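Ice-binding protein 1 (Shewanella frigidimarina, PDB 6BG8) adsorbs its bacterium onto ice and inhibits ice-crystal growth, this chain being its C-terminal ice-binding-like (DUF3494) domain. Local coordinates at residues I192-N197 with N209-A214; T23-S28 with T228-A233; G160-G165 with I182-A187. All coordinates share one frame; numbering follows the deposited sequence.

All three interactions belong to the beta-solenoid of the ice-binding-like domain and reach the same parallel sheet, which runs 21-24, 226-229, 208-210, 190-192, 162-164 through its middle. Along the chain interaction 3 precedes interaction 1, and both lie within the long span whose ends interaction 2 brings together. The centres of interactions 1 and 2 are about 10 Å apart, those of 1 and 3 about 13 Å, and those of 2 and 3 about 19 Å. Hydrogen bonds link them: Thr212 OG1, of a residue ice-binding by similarity, with Asp230 OD2, and Gly193 N with Ser164 OG. Interactions 1 and 2 join neighbouring coils along one face; interaction 3 crosses the core from that face to strand 182-186.

Interaction 1: I192-N197 with N209-A214; sequences IGTNTN and NVRTGA. With PO4 (phosphate ion), chain H.
Arg211 and Thr194, on adjacent coils of the solenoid, hold one phosphate ion, probably from the crystallisation liquor. The guanidinium presents its edge: Arg211 NE gives a bond of 2.7 Å to PO4 O3, and Arg211 NH2 one of 2.9 Å to PO4 O2, which lies in the plane of the group. A bend in the arginine chain (chi3 60°) sets NE where it can reach the ion. Thr194 grips from the other segment, with OG1 donating to PO4 O4 (2.6 Å) and the backbone N donating to O3. That oxygen therefore receives two N-H groups from the two segments, and Ala166 N adds a further bond to the ion. Thr194 CG2 lies 3.7 Å from Arg211 CB.

Behind this shell the backbones run in parallel register. Ile192 N bonds to Asn209 O, and Arg211 N returns the bond to Ile192 O. Each chain then makes a type II turn, Gly193 to Thr196 and Arg211 to Ala214, one stacked on the other. A bent bond of 2.9 Å from Asn195 N to Thr212 O joins them (N-H...O 134°), and Thr194 CA approaches the same oxygen. Thr196 OG1 donates to Gly193 O (2.8 Å), bracing the first turn from within. Ala214 CB also meets Ile192 CG2 at 3.8 Å, while Ile192 and Val210 lie side by side.

Thr212, Gly213 and Ala214 begin a T-A/G-X-T/N ice-binding motif assigned by similarity; Thr212 OG1 bonds to Asp230 on the next coil. Strands 190-192 and 208-210 are neighbours in a parallel sheet, between strands 162-164 and 226-229, and Ile192 and Val210 both pack on Val216 of strand 215-217.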
# COMPACT_ATOMS: atom_id res chain seq x y z
N ILE A 192 2.45 5.28 -9.21
CA ILE A 192 2.38 4.03 -9.96
C ILE A 192 1.88 4.34 -11.37
O ILE A 192 0.83 4.97 -11.53
CB ILE A 192 1.48 3.02 -9.23
CG1 ILE A 192 2.15 2.65 -7.89
CG2 ILE A 192 1.24 1.78 -10.07
CD1 ILE A 192 1.26 1.89 -6.92
N GLY A 193 2.65 3.91 -12.39
CA GLY A 193 2.42 4.39 -13.74
C GLY A 193 1.20 3.80 -14.41
O GLY A 193 0.71 2.73 -14.05
N THR A 194 0.70 4.53 -15.42
CA THR A 194 -0.50 4.11 -16.15
C THR A 194 -0.36 2.69 -16.66
O THR A 194 0.68 2.30 -17.18
CB THR A 194 -0.78 5.04 -17.34
OG1 THR A 194 0.28 4.94 -18.29
CG2 THR A 194 -0.96 6.49 -16.90
N ASN A 195 -1.42 1.91 -16.48
CA ASN A 195 -1.55 0.59 -17.09
C ASN A 195 -0.41 -0.35 -16.73
O ASN A 195 -0.08 -1.26 -17.49
CB ASN A 195 -1.68 0.71 -18.61
CG ASN A 195 -2.84 1.58 -19.00
OD1 ASN A 195 -3.98 1.30 -18.65
ND2 ASN A 195 -2.55 2.66 -19.70
N THR A 196 0.21 -0.16 -15.56
CA THR A 196 1.22 -1.08 -15.08
C THR A 196 0.62 -2.11 -14.13
O THR A 196 -0.50 -1.96 -13.64
CB THR A 196 2.37 -0.35 -14.37
OG1 THR A 196 1.87 0.33 -13.21
CG2 THR A 196 3.07 0.63 -15.29
N ASN A 197 1.39 -3.17 -13.88
CA ASN A 197 1.06 -4.19 -12.89
C ASN A 197 2.03 -4.03 -11.73
O ASN A 197 3.24 -4.21 -11.92
CB ASN A 197 1.17 -5.60 -13.47
CG ASN A 197 0.21 -5.84 -14.62
OD1 ASN A 197 -0.96 -5.44 -14.57
ND2 ASN A 197 0.68 -6.53 -15.66
N ASN A 209 -0.10 8.04 -5.53
CA ASN A 209 -0.87 8.40 -6.72
C ASN A 209 -0.79 7.24 -7.70
O ASN A 209 0.27 6.99 -8.27
CB ASN A 209 -0.35 9.69 -7.36
CG ASN A 209 -0.21 10.84 -6.35
OD1 ASN A 209 0.76 11.61 -6.41
ND2 ASN A 209 -1.17 10.97 -5.45
N VAL A 210 -1.90 6.53 -7.89
CA VAL A 210 -1.97 5.42 -8.83
C VAL A 210 -2.57 5.95 -10.12
O VAL A 210 -3.69 6.49 -10.13
CB VAL A 210 -2.80 4.26 -8.27
CG1 VAL A 210 -2.60 3.00 -9.12
CG2 VAL A 210 -2.44 4.00 -6.80
N ARG A 211 -1.83 5.82 -11.22
CA ARG A 211 -2.22 6.48 -12.45
C ARG A 211 -3.10 5.56 -13.30
O ARG A 211 -3.24 4.37 -13.03
CB ARG A 211 -0.96 6.95 -13.20
CG ARG A 211 -0.27 8.10 -12.44
CD ARG A 211 1.13 8.39 -12.88
NE ARG A 211 1.24 8.76 -14.29
CZ ARG A 211 0.99 9.98 -14.77
NH1 ARG A 211 0.60 10.95 -13.95
NH2 ARG A 211 1.13 10.22 -16.06
N THR A 212 -3.71 6.16 -14.33
CA THR A 212 -4.79 5.57 -15.12
C THR A 212 -4.57 4.09 -15.43
O THR A 212 -3.61 3.73 -16.10
CB THR A 212 -4.92 6.36 -16.43
OG1 THR A 212 -4.78 7.76 -16.15
CG2 THR A 212 -6.27 6.11 -17.06
N GLY A 213 -5.48 3.23 -14.96
CA GLY A 213 -5.52 1.86 -15.41
C GLY A 213 -4.54 0.90 -14.76
O GLY A 213 -4.58 -0.29 -15.07
N ALA A 214 -3.67 1.37 -13.87
CA ALA A 214 -2.74 0.45 -13.21
C ALA A 214 -3.49 -0.57 -12.36
O ALA A 214 -4.58 -0.32 -11.84
CB ALA A 214 -1.75 1.23 -12.34
P PO4 H . 3.10 7.04 -17.24
O1 PO4 H . 4.60 7.04 -17.19
O2 PO4 H . 2.61 8.37 -17.79
O3 PO4 H . 2.51 6.89 -15.85
O4 PO4 H . 2.65 5.91 -18.14
O HOH W 1 -4.46 -1.50 -18.27

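Interaction 2: T23-S28 with T228-A233; sequences TTTSGS and TLDANA
Thr23 and Thr228 pair in parallel register, and their strands continue into facing loops. Leu229 N bonds to Thr23 O (2.8 Å), and Leu229 O receives Thr25 N at 3.2 Å, the donor standing 41° above the carbonyl plane. A water bound to Thr23 OG1 also donates to Leu229 O, giving that carbonyl a second grip.

Among the side chains, Thr23 and Thr228 lie side by side, with Thr23 OG1 3.5 Å from Thr228 CG2. Thr25 OG1 donates to Asp230 OD1 (2.8 Å), on the anti side of the carboxylate and 35° out of its plane. With Asp230 CG anti to the backbone N (chi1 -176°), the carboxylate comes back to Thr25 although CB points away; its other oxygen, OD2, bonds to Thr212. A chain of hydroxyls fastens the loops: Asn232 N donates to Ser28 OG (3.0 Å), Ser28 OG to Thr24 OG1 (2.6 Å), and Thr24 OG1 to Thr25 O in the carbonyl plane, on a lone pair. Ala231 CB rests 3.4 Å from Ser26 O, where the loops meet.

Some 200 residues separate these neighbours. Joining an early strand, 21-24, to a late one, 226-229, is characteristic of the discontinuous beta-solenoid of DUF3494 ice-binding domains, whose coils are not stacked in sequence order.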
# COMPACT_ATOMS: atom_id res chain seq x y z
N THR A 23 -9.27 9.11 -2.89
CA THR A 23 -10.08 9.56 -4.02
C THR A 23 -9.90 8.63 -5.20
O THR A 23 -8.88 7.95 -5.34
CB THR A 23 -9.72 10.99 -4.44
OG1 THR A 23 -8.48 11.00 -5.15
CG2 THR A 23 -9.64 11.93 -3.24
N THR A 24 -10.91 8.63 -6.08
CA THR A 24 -10.85 7.86 -7.31
C THR A 24 -11.62 8.59 -8.41
O THR A 24 -12.61 9.28 -8.16
CB THR A 24 -11.41 6.44 -7.16
OG1 THR A 24 -11.20 5.72 -8.38
CG2 THR A 24 -12.92 6.47 -6.89
N THR A 25 -11.12 8.43 -9.62
CA THR A 25 -11.94 8.66 -10.80
C THR A 25 -12.84 7.45 -11.02
O THR A 25 -12.76 6.44 -10.31
CB THR A 25 -11.05 8.90 -12.01
OG1 THR A 25 -10.37 7.69 -12.31
CG2 THR A 25 -10.02 9.98 -11.73
N SER A 26 -13.73 7.55 -12.01
CA SER A 26 -14.61 6.43 -12.27
C SER A 26 -13.79 5.25 -12.82
O SER A 26 -12.69 5.42 -13.34
CB SER A 26 -15.71 6.83 -13.25
OG SER A 26 -15.16 7.13 -14.51
N GLY A 27 -14.34 4.05 -12.67
CA GLY A 27 -13.75 2.87 -13.28
C GLY A 27 -12.83 2.06 -12.40
O GLY A 27 -12.15 1.15 -12.91
N SER A 28 -12.78 2.33 -11.10
CA SER A 28 -11.93 1.60 -10.17
C SER A 28 -12.68 0.41 -9.59
O SER A 28 -13.92 0.39 -9.52
CB SER A 28 -11.44 2.51 -9.03
OG SER A 28 -10.48 3.45 -9.47
N THR A 228 -4.65 8.45 -4.07
CA THR A 228 -5.51 8.76 -5.21
C THR A 228 -5.44 7.64 -6.23
O THR A 228 -4.36 7.12 -6.52
CB THR A 228 -5.14 10.11 -5.87
OG1 THR A 228 -3.89 9.99 -6.57
CG2 THR A 228 -5.05 11.20 -4.82
N LEU A 229 -6.61 7.28 -6.76
CA LEU A 229 -6.77 6.29 -7.81
C LEU A 229 -7.31 6.93 -9.07
O LEU A 229 -8.07 7.90 -9.02
CB LEU A 229 -7.74 5.18 -7.41
CG LEU A 229 -7.50 4.40 -6.12
CD1 LEU A 229 -8.49 3.25 -6.08
CD2 LEU A 229 -6.05 3.90 -6.10
N ASP A 230 -6.92 6.36 -10.21
CA ASP A 230 -7.46 6.73 -11.51
C ASP A 230 -7.79 5.40 -12.22
O ASP A 230 -6.92 4.80 -12.85
CB ASP A 230 -6.47 7.59 -12.29
CG ASP A 230 -7.02 8.07 -13.62
OD1 ASP A 230 -8.17 7.73 -13.98
OD2 ASP A 230 -6.28 8.81 -14.31
N ALA A 231 -9.04 4.95 -12.07
CA ALA A 231 -9.53 3.76 -12.76
C ALA A 231 -8.62 2.55 -12.55
O ALA A 231 -8.10 1.95 -13.50
CB ALA A 231 -9.71 4.04 -14.26
N ASN A 232 -8.43 2.17 -11.29
CA ASN A 232 -7.49 1.12 -10.94
C ASN A 232 -8.21 -0.10 -10.39
O ASN A 232 -9.22 0.01 -9.69
CB ASN A 232 -6.49 1.59 -9.89
CG ASN A 232 -5.77 2.84 -10.32
OD1 ASN A 232 -5.84 3.87 -9.65
ND2 ASN A 232 -5.07 2.76 -11.45
N ALA A 233 -7.65 -1.27 -10.68
CA ALA A 233 -8.02 -2.49 -10.00
C ALA A 233 -7.04 -2.71 -8.85
O ALA A 233 -5.84 -2.90 -9.09
CB ALA A 233 -7.99 -3.68 -10.95
O HOH W 2 -8.42 10.38 -7.74

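Interaction 3: G160-G165 with I182-A187; sequences GNLTSG and IYWRTA
Leu162 reaches from strand 162-164 into the core of the beta-solenoid, where Trp184 and Thr186 of strand 182-186 meet it from another wall. Its CB touches first, 3.5 Å from Thr186 CG2. From there CG is anti to the backbone N (chi1 167°), beside the carbonyl carbon; the second torsion (chi2 63°) then places the delta carbons. Of the two methyls CD2 makes the contact, 3.5 Å from Trp184 CE3 and 3.9 Å from Trp184 CD2, with Trp184 CZ3 only slightly farther at 4.0 Å; CD1 lies farther from the ring. The CD2 methyl thus sits by the six-membered part of the indole, approaching it obliquely, and the two side chains cross at a slant. The contact is apolar at this end.

Thr186 is the second partner of Leu162. Its OG1 lies between the backbone N and the carbonyl carbon (chi1 59°), a rotation that leaves CG2 for Leu162. OG1 is satisfied by Gly188 O and by Thr190 OG1 at the start of strand 190-192, and a methyl faces the leucine. Closer to the start of the other segment, Gly160 O comes within 3.6 Å of Thr186 CB, so the backbone before the strand packs against the same threonine.

The two strands lie in different parallel sheets of the solenoid. Strand 182-186 runs between 154-158 and 197-204, whereas 162-164 lies between 135-137 and 190-192. Side chains of strand 182-186 alternate accordingly: Trp184 and Thr186 point toward Leu162, while Tyr183 and Arg185 pack on helix 84-103, where Arg185 also bonds to Tyr99 OH. The indole stacks with Phe156 and also meets Phe198 at an angle, and its NE1 hydrogen-bonds to Ser199 O.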
# COMPACT_ATOMS: atom_id res chain seq x y z
N GLY A 160 13.66 9.29 -1.12
CA GLY A 160 12.91 10.22 -1.94
C GLY A 160 11.57 9.64 -2.38
O GLY A 160 10.85 9.03 -1.58
N ASN A 161 11.25 9.82 -3.65
CA ASN A 161 10.03 9.28 -4.24
C ASN A 161 10.29 7.92 -4.89
O ASN A 161 11.43 7.52 -5.12
CB ASN A 161 9.48 10.24 -5.30
CG ASN A 161 9.27 11.65 -4.78
OD1 ASN A 161 8.79 11.85 -3.66
ND2 ASN A 161 9.61 12.64 -5.60
N LEU A 162 9.19 7.22 -5.20
CA LEU A 162 9.20 6.02 -6.04
C LEU A 162 8.19 6.24 -7.15
O LEU A 162 7.03 6.53 -6.87
CB LEU A 162 8.84 4.75 -5.26
CG LEU A 162 8.52 3.50 -6.10
CD1 LEU A 162 9.74 3.04 -6.91
CD2 LEU A 162 7.99 2.35 -5.27
N THR A 163 8.63 6.09 -8.40
CA THR A 163 7.78 6.32 -9.56
C THR A 163 7.98 5.22 -10.59
O THR A 163 9.09 5.03 -11.09
CB THR A 163 8.08 7.68 -10.21
OG1 THR A 163 7.98 8.71 -9.23
CG2 THR A 163 7.09 7.97 -11.34
N SER A 164 6.91 4.49 -10.92
CA SER A 164 6.95 3.58 -12.06
C SER A 164 6.24 4.24 -13.23
O SER A 164 5.38 5.10 -13.05
CB SER A 164 6.33 2.22 -11.73
OG SER A 164 4.95 2.34 -11.40
N GLY A 165 6.65 3.87 -14.44
CA GLY A 165 6.04 4.47 -15.61
C GLY A 165 6.58 3.89 -16.89
O GLY A 165 7.26 2.85 -16.90
N ILE A 182 6.14 -8.24 -0.06
CA ILE A 182 6.91 -7.15 -0.65
C ILE A 182 6.47 -5.85 0.00
O ILE A 182 5.27 -5.61 0.19
CB ILE A 182 6.70 -7.09 -2.17
CG1 ILE A 182 7.09 -8.43 -2.80
CG2 ILE A 182 7.50 -5.95 -2.77
CD1 ILE A 182 6.46 -8.62 -4.16
N TYR A 183 7.44 -4.99 0.32
CA TYR A 183 7.19 -3.76 1.06
C TYR A 183 7.94 -2.61 0.42
O TYR A 183 9.13 -2.73 0.12
CB TYR A 183 7.62 -3.91 2.53
CG TYR A 183 6.85 -5.00 3.24
CD1 TYR A 183 7.29 -6.31 3.21
CD2 TYR A 183 5.69 -4.71 3.94
CE1 TYR A 183 6.59 -7.32 3.84
CE2 TYR A 183 4.98 -5.70 4.58
CZ TYR A 183 5.44 -7.00 4.53
OH TYR A 183 4.73 -8.00 5.17
N TRP A 184 7.24 -1.50 0.21
CA TRP A 184 7.80 -0.30 -0.38
C TRP A 184 7.61 0.84 0.62
O TRP A 184 6.49 1.12 1.03
CB TRP A 184 7.10 0.07 -1.69
CG TRP A 184 7.11 -1.01 -2.73
CD1 TRP A 184 6.16 -1.98 -2.92
CD2 TRP A 184 8.12 -1.24 -3.71
NE1 TRP A 184 6.53 -2.79 -3.97
CE2 TRP A 184 7.73 -2.36 -4.47
CE3 TRP A 184 9.32 -0.60 -4.03
CZ2 TRP A 184 8.50 -2.86 -5.51
CZ3 TRP A 184 10.09 -1.10 -5.07
CH2 TRP A 184 9.67 -2.21 -5.80
N ARG A 185 8.71 1.50 0.99
CA ARG A 185 8.66 2.60 1.95
C ARG A 185 9.30 3.81 1.30
O ARG A 185 10.49 3.78 0.97
CB ARG A 185 9.42 2.23 3.23
CG ARG A 185 9.22 3.16 4.44
CD ARG A 185 9.97 4.50 4.31
NE ARG A 185 11.42 4.38 4.14
CZ ARG A 185 12.27 5.38 4.36
NH1 ARG A 185 11.83 6.57 4.75
NH2 ARG A 185 13.58 5.19 4.17
N THR A 186 8.54 4.89 1.15
CA THR A 186 9.10 6.13 0.61
C THR A 186 8.95 7.24 1.62
O THR A 186 7.88 7.42 2.21
CB THR A 186 8.44 6.53 -0.72
OG1 THR A 186 7.04 6.72 -0.54
CG2 THR A 186 8.67 5.45 -1.79
N ALA A 187 10.03 8.00 1.84
CA ALA A 187 9.92 9.24 2.60
C ALA A 187 9.20 10.32 1.80
O ALA A 187 8.65 11.26 2.39
CB ALA A 187 11.30 9.74 3.03